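VP5 (Halorubrum pleomorphic virus 2, PDB 6QGI) probably serves as the envelope protein that carries out membrane fusion for this pleomorphic virus of haloarchaea. Local coordinates at residues 13-21 / 285-293; 314-325 / 339-349. One frame throughout, in Å; residues are numbered along the deposited sequence.

Contact 1: residues 13-21 / 285-293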
loop_
_atom_site.group_PDB
_atom_site.type_symbol
_atom_site.label_atom_id
_atom_site.label_comp_id
_atom_site.label_asym_id
_atom_site.label_seq_id
_atom_site.Cartn_x
_atom_site.Cartn_y
_atom_site.Cartn_z
ATOM N N ALA A 13 2.683 4.391 -0.760
ATOM C CA ALA A 13 1.275 4.622 -1.091
ATOM C C ALA A 13 0.435 3.501 -0.457
ATOM O O ALA A 13 0.954 2.401 -0.235
ATOM C CB ALA A 13 1.089 4.668 -2.598
ATOM N N VAL A 14 -0.822 3.784 -0.096
ATOM C CA VAL A 14 -1.639 2.762 0.558
ATOM C C VAL A 14 -2.901 2.468 -0.292
ATOM O O VAL A 14 -3.670 3.379 -0.631
ATOM C CB VAL A 14 -1.975 3.138 2.032
ATOM C CG1 VAL A 14 -2.871 2.090 2.695
ATOM C CG2 VAL A 14 -0.695 3.338 2.846
ATOM N N GLY A 15 -3.068 1.190 -0.637
ATOM C CA GLY A 15 -4.215 0.652 -1.365
ATOM C C GLY A 15 -4.651 -0.629 -0.684
ATOM O O GLY A 15 -3.945 -1.632 -0.766
ATOM N N VAL A 16 -5.763 -0.595 0.064
ATOM C CA VAL A 16 -6.210 -1.766 0.840
ATOM C C VAL A 16 -7.621 -2.238 0.436
ATOM O O VAL A 16 -8.163 -3.150 1.080
ATOM C CB VAL A 16 -6.129 -1.509 2.375
ATOM C CG1 VAL A 16 -4.694 -1.280 2.830
ATOM C CG2 VAL A 16 -7.022 -0.352 2.806
ATOM N N GLY A 17 -8.180 -1.631 -0.616
ATOM C CA GLY A 17 -9.511 -1.956 -1.112
ATOM C C GLY A 17 -9.674 -3.396 -1.547
ATOM O O GLY A 17 -10.780 -3.940 -1.476
ATOM N N TRP A 18 -8.553 -4.029 -1.949
ATOM C CA TRP A 18 -8.442 -5.421 -2.398
ATOM C C TRP A 18 -8.811 -6.416 -1.299
ATOM O O TRP A 18 -9.145 -7.568 -1.591
ATOM C CB TRP A 18 -7.015 -5.702 -2.886
ATOM C CG TRP A 18 -5.972 -5.510 -1.830
ATOM C CD1 TRP A 18 -5.319 -4.353 -1.524
ATOM C CD2 TRP A 18 -5.456 -6.511 -0.947
ATOM N NE1 TRP A 18 -4.473 -4.555 -0.462
ATOM C CE2 TRP A 18 -4.508 -5.881 -0.112
ATOM C CE3 TRP A 18 -5.710 -7.882 -0.774
ATOM C CZ2 TRP A 18 -3.807 -6.576 0.880
ATOM C CZ3 TRP A 18 -5.015 -8.572 0.206
ATOM C CH2 TRP A 18 -4.069 -7.924 1.013
ATOM N N ALA A 19 -8.709 -5.984 -0.034
ATOM C CA ALA A 19 -9.056 -6.799 1.120
ATOM C C ALA A 19 -10.527 -6.606 1.486
ATOM O O ALA A 19 -11.037 -7.317 2.344
ATOM C CB ALA A 19 -8.160 -6.436 2.294
ATOM N N LEU A 20 -11.218 -5.661 0.818
ATOM C CA LEU A 20 -12.624 -5.369 1.097
ATOM C C LEU A 20 -13.560 -5.725 -0.055
ATOM O O LEU A 20 -14.662 -6.208 0.194
ATOM C CB LEU A 20 -12.796 -3.889 1.451
ATOM C CG LEU A 20 -12.242 -3.463 2.798
ATOM C CD1 LEU A 20 -12.276 -1.988 2.928
ATOM C CD2 LEU A 20 -13.027 -4.101 3.946
ATOM N N ARG A 21 -13.137 -5.477 -1.308
ATOM C CA ARG A 21 -13.960 -5.721 -2.497
ATOM C C ARG A 21 -13.091 -6.018 -3.713
ATOM O O ARG A 21 -11.869 -5.915 -3.612
ATOM C CB ARG A 21 -14.834 -4.482 -2.765
ATOM C CG ARG A 21 -14.011 -3.272 -3.206
ATOM C CD ARG A 21 -14.727 -1.964 -3.029
ATOM N NE ARG A 21 -13.765 -0.865 -3.072
ATOM C CZ ARG A 21 -13.169 -0.345 -2.002
ATOM N NH1 ARG A 21 -13.448 -0.812 -0.789
ATOM N NH2 ARG A 21 -12.301 0.644 -2.132
ATOM N N GLN A 285 -10.193 7.322 -0.424
ATOM C CA GLN A 285 -10.638 5.936 -0.291
ATOM C C GLN A 285 -9.822 5.054 0.664
ATOM O O GLN A 285 -10.424 4.221 1.341
ATOM C CB GLN A 285 -10.695 5.265 -1.671
ATOM C CG GLN A 285 -11.669 4.085 -1.761
ATOM C CD GLN A 285 -13.017 4.364 -1.142
ATOM O OE1 GLN A 285 -13.719 5.311 -1.509
ATOM N NE2 GLN A 285 -13.399 3.545 -0.174
ATOM N N ALA A 286 -8.486 5.189 0.699
ATOM C CA ALA A 286 -7.654 4.340 1.558
ATOM C C ALA A 286 -8.023 4.469 3.052
ATOM O O ALA A 286 -8.086 3.442 3.732
ATOM C CB ALA A 286 -6.180 4.634 1.342
ATOM N N ILE A 287 -8.329 5.695 3.547
ATOM C CA ILE A 287 -8.722 5.847 4.956
ATOM C C ILE A 287 -10.151 5.279 5.158
ATOM O O ILE A 287 -10.379 4.602 6.160
ATOM C CB ILE A 287 -8.533 7.279 5.544
ATOM C CG1 ILE A 287 -8.833 7.337 7.071
ATOM C CG2 ILE A 287 -9.311 8.347 4.779
ATOM C CD1 ILE A 287 -8.001 6.405 7.978
ATOM N N ALA A 288 -11.060 5.467 4.172
ATOM C CA ALA A 288 -12.415 4.903 4.200
ATOM C C ALA A 288 -12.342 3.374 4.318
ATOM O O ALA A 288 -13.043 2.788 5.136
ATOM C CB ALA A 288 -13.179 5.308 2.946
ATOM N N ASP A 289 -11.422 2.756 3.556
ATOM C CA ASP A 289 -11.152 1.324 3.541
ATOM C C ASP A 289 -10.461 0.872 4.841
ATOM O O ASP A 289 -10.794 -0.198 5.355
ATOM C CB ASP A 289 -10.305 0.953 2.305
ATOM C CG ASP A 289 -11.007 1.088 0.956
ATOM O OD1 ASP A 289 -12.259 1.206 0.938
ATOM O OD2 ASP A 289 -10.307 1.082 -0.081
ATOM N N LEU A 290 -9.526 1.688 5.384
ATOM C CA LEU A 290 -8.832 1.395 6.644
ATOM C C LEU A 290 -9.799 1.419 7.841
ATOM O O LEU A 290 -9.626 0.623 8.766
ATOM C CB LEU A 290 -7.658 2.360 6.894
ATOM C CG LEU A 290 -6.338 2.068 6.152
ATOM C CD1 LEU A 290 -5.341 3.170 6.387
ATOM C CD2 LEU A 290 -5.712 0.734 6.582
ATOM N N ILE A 291 -10.818 2.314 7.818
ATOM C CA ILE A 291 -11.850 2.400 8.864
ATOM C C ILE A 291 -12.725 1.142 8.754
ATOM O O ILE A 291 -13.012 0.511 9.771
ATOM C CB ILE A 291 -12.673 3.726 8.783
ATOM C CG1 ILE A 291 -11.797 4.941 9.165
ATOM C CG2 ILE A 291 -13.953 3.684 9.654
ATOM C CD1 ILE A 291 -12.210 6.235 8.498
ATOM N N ALA A 292 -13.092 0.755 7.513
ATOM C CA ALA A 292 -13.892 -0.440 7.217
ATOM C C ALA A 292 -13.173 -1.731 7.641
ATOM O O ALA A 292 -13.836 -2.706 8.005
ATOM C CB ALA A 292 -14.217 -0.492 5.742
ATOM N N LEU A 293 -11.820 -1.724 7.611
ATOM C CA LEU A 293 -10.985 -2.854 8.027
ATOM C C LEU A 293 -10.693 -2.786 9.531
ATOM O O LEU A 293 -9.892 -3.565 10.041
ATOM C CB LEU A 293 -9.685 -2.915 7.210
ATOM C CG LEU A 293 -9.830 -3.467 5.792
ATOM C CD1 LEU A 293 -8.753 -2.927 4.883
ATOM C CD2 LEU A 293 -9.856 -4.995 5.781
HETATM O O HOH W 1 -7.647 1.721 -0.671
#
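Q285 and R21 meet at the start of helix 285-292, where Q285 CG packs against R21 NH2. The Q285 chain bends at chi2 (46°), which brings its amide round to D289 one turn on. There NE2 gives a fairly straight hydrogen bond of 2.8 Å to D289 OD1. A286 turns its methyl toward the incoming chain, and A286 CB lies 3.4 Å from V14 O. D289 carries the polar centre of the contact. R21 grips its carboxylate end-on: R21 NH1 bonds D289 OD1 at 2.9 Å, and R21 NH2 bonds D289 OD2 at 2.9 Å. The second bond uses the syn lone pair of OD2. The guanidinium and carboxylate planes are 53° apart, so the salt bridge is twisted rather than flat. R21 NH1 and Q285 NE2 reach OD1 from opposite faces of the carboxylate, which should restrict its rotation. Water 1 takes the V16 N-H and donates to D289 OD2 at 2.8 Å. These donors would be expected to favour the charged form of the buried acid. L290 offers CD2 to V16 CG2. A292 CB meets L20 CD1 at 3.7 Å. L293, the first residue beyond the helix, closes the apolar end. Its CD1 lies 3.7 Å from V16 CG2, while its CG packs on L20 CD2 and its CD2 faces A19 CB. V16 CG2 thus sits among D289 CB, L290 and L293. The residues flanking the 3-10 segment 17-19, with A19, cover one side of helix 285-292. Helix 270-279 touches R21, Q285, D289 and A292. Strand 434-439 lies against V14, A286 and L290, and helix 476-496 packs on I287 and I291.

Contact 2: residues 314-325 / 339-349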
loop_
_atom_site.group_PDB
_atom_site.type_symbol
_atom_site.label_atom_id
_atom_site.label_comp_id
_atom_site.label_asym_id
_atom_site.label_seq_id
_atom_site.Cartn_x
_atom_site.Cartn_y
_atom_site.Cartn_z
ATOM N N LEU A 314 4.352 17.764 7.163
ATOM C CA LEU A 314 3.049 17.348 6.650
ATOM C C LEU A 314 1.983 17.238 7.769
ATOM O O LEU A 314 2.170 16.466 8.716
ATOM C CB LEU A 314 3.221 15.993 5.919
ATOM C CG LEU A 314 2.034 15.397 5.159
ATOM C CD1 LEU A 314 1.626 16.263 3.964
ATOM C CD2 LEU A 314 2.363 14.007 4.676
ATOM N N PRO A 315 0.847 17.975 7.658
ATOM C CA PRO A 315 -0.206 17.863 8.684
ATOM C C PRO A 315 -1.225 16.762 8.356
ATOM O O PRO A 315 -1.729 16.699 7.234
ATOM C CB PRO A 315 -0.860 19.250 8.668
ATOM C CG PRO A 315 -0.512 19.844 7.311
ATOM C CD PRO A 315 0.468 18.945 6.609
ATOM N N GLY A 316 -1.537 15.915 9.331
ATOM C CA GLY A 316 -2.499 14.840 9.120
ATOM C C GLY A 316 -2.836 13.990 10.326
ATOM O O GLY A 316 -2.315 14.201 11.424
ATOM N N THR A 317 -3.728 13.017 10.113
ATOM C CA THR A 317 -4.206 12.101 11.150
ATOM C C THR A 317 -3.528 10.736 11.032
ATOM O O THR A 317 -3.173 10.299 9.931
ATOM C CB THR A 317 -5.734 11.965 11.094
ATOM O OG1 THR A 317 -6.138 11.735 9.744
ATOM C CG2 THR A 317 -6.454 13.189 11.658
ATOM N N PHE A 318 -3.365 10.068 12.188
ATOM C CA PHE A 318 -2.727 8.765 12.318
ATOM C C PHE A 318 -3.704 7.602 12.396
ATOM O O PHE A 318 -4.818 7.714 12.922
ATOM C CB PHE A 318 -1.846 8.714 13.572
ATOM C CG PHE A 318 -0.523 9.425 13.492
ATOM C CD1 PHE A 318 0.546 8.866 12.802
ATOM C CD2 PHE A 318 -0.316 10.617 14.176
ATOM C CE1 PHE A 318 1.785 9.508 12.764
ATOM C CE2 PHE A 318 0.922 11.255 14.140
ATOM C CZ PHE A 318 1.964 10.697 13.434
ATOM N N ALA A 319 -3.224 6.464 11.895
ATOM C CA ALA A 319 -3.865 5.163 11.924
ATOM C C ALA A 319 -2.798 4.153 12.293
ATOM O O ALA A 319 -1.687 4.209 11.753
ATOM C CB ALA A 319 -4.490 4.841 10.574
ATOM N N LEU A 320 -3.088 3.301 13.275
ATOM C CA LEU A 320 -2.138 2.287 13.713
ATOM C C LEU A 320 -2.767 0.925 13.601
ATOM O O LEU A 320 -3.894 0.753 14.067
ATOM C CB LEU A 320 -1.704 2.537 15.171
ATOM C CG LEU A 320 -0.840 3.761 15.510
ATOM C CD1 LEU A 320 -0.398 3.691 16.939
ATOM C CD2 LEU A 320 0.429 3.804 14.703
ATOM N N THR A 321 -2.053 -0.045 12.991
ATOM C CA THR A 321 -2.540 -1.427 12.884
ATOM C C THR A 321 -2.513 -2.042 14.290
ATOM O O THR A 321 -3.411 -2.800 14.664
ATOM C CB THR A 321 -1.712 -2.247 11.888
ATOM O OG1 THR A 321 -0.383 -2.351 12.379
ATOM C CG2 THR A 321 -1.716 -1.667 10.483
ATOM N N ASP A 322 -1.483 -1.675 15.069
ATOM C CA ASP A 322 -1.276 -2.105 16.442
ATOM C C ASP A 322 -1.129 -0.868 17.335
ATOM O O ASP A 322 -0.053 -0.260 17.380
ATOM C CB ASP A 322 -0.035 -3.015 16.523
ATOM C CG ASP A 322 0.103 -3.815 17.799
ATOM O OD1 ASP A 322 -0.650 -3.542 18.762
ATOM O OD2 ASP A 322 0.957 -4.722 17.836
ATOM N N ALA A 323 -2.214 -0.496 18.045
ATOM C CA ALA A 323 -2.246 0.675 18.928
ATOM C C ALA A 323 -1.259 0.551 20.106
ATOM O O ALA A 323 -1.104 1.503 20.872
ATOM C CB ALA A 323 -3.656 0.904 19.435
ATOM N N SER A 324 -0.583 -0.623 20.228
ATOM C CA SER A 324 0.448 -0.953 21.226
ATOM C C SER A 324 1.691 -0.107 20.989
ATOM O O SER A 324 2.426 0.202 21.925
ATOM C CB SER A 324 0.795 -2.434 21.157
ATOM O OG SER A 324 1.762 -2.806 22.121
ATOM N N ASP A 325 1.914 0.283 19.726
ATOM C CA ASP A 325 2.982 1.192 19.307
ATOM C C ASP A 325 2.671 2.567 19.880
ATOM O O ASP A 325 3.577 3.280 20.321
ATOM C CB ASP A 325 3.079 1.229 17.774
ATOM C CG ASP A 325 3.268 -0.120 17.101
ATOM O OD1 ASP A 325 3.543 -1.105 17.809
ATOM O OD2 ASP A 325 3.143 -0.188 15.864
ATOM N N PHE A 339 8.311 -0.498 15.353
ATOM C CA PHE A 339 6.902 -0.721 15.674
ATOM C C PHE A 339 6.470 -2.133 15.320
ATOM O O PHE A 339 6.868 -2.645 14.276
ATOM C CB PHE A 339 6.013 0.306 14.958
ATOM C CG PHE A 339 6.196 1.748 15.377
ATOM C CD1 PHE A 339 6.873 2.072 16.545
ATOM C CD2 PHE A 339 5.654 2.776 14.632
ATOM C CE1 PHE A 339 7.054 3.403 16.922
ATOM C CE2 PHE A 339 5.845 4.113 15.003
ATOM C CZ PHE A 339 6.535 4.415 16.148
ATOM N N SER A 340 5.665 -2.762 16.197
ATOM C CA SER A 340 5.140 -4.120 16.002
ATOM C C SER A 340 4.217 -4.187 14.775
ATOM O O SER A 340 4.233 -5.181 14.048
ATOM C CB SER A 340 4.386 -4.592 17.243
ATOM O OG SER A 340 5.198 -4.560 18.405
ATOM N N GLY A 341 3.429 -3.132 14.574
ATOM C CA GLY A 341 2.515 -3.020 13.448
ATOM C C GLY A 341 2.964 -2.003 12.421
ATOM O O GLY A 341 4.143 -1.641 12.375
ATOM N N ASP A 342 2.026 -1.546 11.579
ATOM C CA ASP A 342 2.260 -0.566 10.527
ATOM C C ASP A 342 1.604 0.773 10.863
ATOM O O ASP A 342 0.524 0.810 11.459
ATOM C CB ASP A 342 1.768 -1.089 9.172
ATOM C CG ASP A 342 2.557 -2.268 8.627
ATOM O OD1 ASP A 342 3.806 -2.179 8.575
ATOM O OD2 ASP A 342 1.927 -3.275 8.238
ATOM N N VAL A 343 2.287 1.872 10.495
ATOM C CA VAL A 343 1.834 3.251 10.719
ATOM C C VAL A 343 1.272 3.831 9.435
ATOM O O VAL A 343 1.974 3.855 8.425
ATOM C CB VAL A 343 2.956 4.179 11.263
ATOM C CG1 VAL A 343 2.419 5.577 11.567
ATOM C CG2 VAL A 343 3.602 3.588 12.490
ATOM N N TYR A 344 0.031 4.340 9.491
ATOM C CA TYR A 344 -0.610 5.005 8.363
ATOM C C TYR A 344 -0.799 6.491 8.691
ATOM O O TYR A 344 -0.851 6.865 9.867
ATOM C CB TYR A 344 -1.928 4.321 7.965
ATOM C CG TYR A 344 -1.730 2.900 7.483
ATOM C CD1 TYR A 344 -1.303 2.636 6.187
ATOM C CD2 TYR A 344 -1.926 1.819 8.337
ATOM C CE1 TYR A 344 -1.077 1.334 5.749
ATOM C CE2 TYR A 344 -1.719 0.511 7.906
ATOM C CZ TYR A 344 -1.291 0.274 6.611
ATOM O OH TYR A 344 -1.092 -1.010 6.170
ATOM N N PHE A 345 -0.811 7.344 7.654
ATOM C CA PHE A 345 -0.943 8.787 7.820
ATOM C C PHE A 345 -1.788 9.377 6.694
ATOM O O PHE A 345 -1.370 9.368 5.533
ATOM C CB PHE A 345 0.445 9.453 7.889
ATOM C CG PHE A 345 0.482 10.844 8.485
ATOM C CD1 PHE A 345 0.327 11.036 9.855
ATOM C CD2 PHE A 345 0.738 11.954 7.687
ATOM C CE1 PHE A 345 0.388 12.318 10.409
ATOM C CE2 PHE A 345 0.802 13.235 8.243
ATOM C CZ PHE A 345 0.638 13.407 9.601
ATOM N N THR A 346 -3.004 9.842 7.043
ATOM C CA THR A 346 -3.946 10.458 6.112
ATOM C C THR A 346 -3.708 11.954 6.162
ATOM O O THR A 346 -3.911 12.577 7.207
ATOM C CB THR A 346 -5.385 10.064 6.449
ATOM O OG1 THR A 346 -5.456 8.641 6.566
ATOM C CG2 THR A 346 -6.388 10.564 5.409
ATOM N N ALA A 347 -3.237 12.525 5.046
ATOM C CA ALA A 347 -2.903 13.942 4.959
ATOM C C ALA A 347 -3.197 14.529 3.600
ATOM O O ALA A 347 -3.245 13.813 2.601
ATOM C CB ALA A 347 -1.426 14.129 5.269
ATOM N N ASP A 348 -3.354 15.858 3.564
ATOM C CA ASP A 348 -3.545 16.594 2.322
ATOM C C ASP A 348 -2.149 16.883 1.774
ATOM O O ASP A 348 -1.433 17.739 2.313
ATOM C CB ASP A 348 -4.376 17.879 2.536
ATOM C CG ASP A 348 -4.639 18.679 1.272
ATOM O OD1 ASP A 348 -4.195 18.246 0.195
ATOM O OD2 ASP A 348 -5.288 19.739 1.365
ATOM N N MET A 349 -1.756 16.134 0.718
ATOM C CA MET A 349 -0.447 16.233 0.063
ATOM C C MET A 349 -0.192 17.630 -0.493
ATOM O O MET A 349 0.965 18.009 -0.670
ATOM C CB MET A 349 -0.299 15.186 -1.057
ATOM C CG MET A 349 -0.353 13.749 -0.557
ATOM S SD MET A 349 0.956 13.333 0.621
ATOM C CE MET A 349 0.003 12.484 1.876
HETATM O O HOH W 2 0.737 -0.115 14.335
#
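F345 leaves its strand beside F318 and reaches along the neighbouring strand to L314. Its CG is anti to the backbone N (chi1 -161°), which swings the ring across G316. From CB the side chain runs to CG, 4.0 Å from T317 O. CD1 then meets F318 CE1 at 3.6 Å, over one face of the F318 ring. This is an edge-to-face pair, with F345 giving the edge and the planes at 63°. CE1 lies near G316 O. On the other branch CD2 nears L314 CD2, and CE2 lies 3.5 Å from L314 O. At the tip, CZ is 3.3 Å from G316 N, lying against a residue without a side chain. V343 CG1 touches the edge of the F318 ring. On the other face of the sheet A319 CB packs on Y344 CB. T321, past the strand end, brings CG2 within 3.4 Å of Y344 CE2, at the ring edge. Y344 OH is hydrogen-bonded to N62 OD1. Paired backbone bonds join T317 with T346 and A319 with Y344. Past the strand end, D342 N donates to T321 OG1 at 2.7 Å. The D325 carboxylate accepts from S340 N and, through its syn lone pair on OD2, from G341 N. D322 forms an Asx turn with S324. The whole is an antiparallel strand pair, alternately hydrogen-bonded and non-hydrogen-bonded, with D325 tying one end of the connection to the other.

Overall arrangement
The two contacts come in series along the chain: contact 1 closes at residue 293 and contact 2 opens at 314. Their centres are about 14 Å apart, and they touch directly. V14 CG2 lies 3.5 Å from Y344 CD1, L290 packs on the Y344 ring, and I287 meets T346. Helix 285-292 thus rests on the Y344 and T346 face of the strand pair. Strand 434-439 borders both contacts, pairing with strands 11-13 and 343-355. Helix 476-496 also reaches both, through I287 and I291 in one and T317 in the other. Together they join the mainly helical N-terminal part to the strand-rich C-terminal part of this envelope protein.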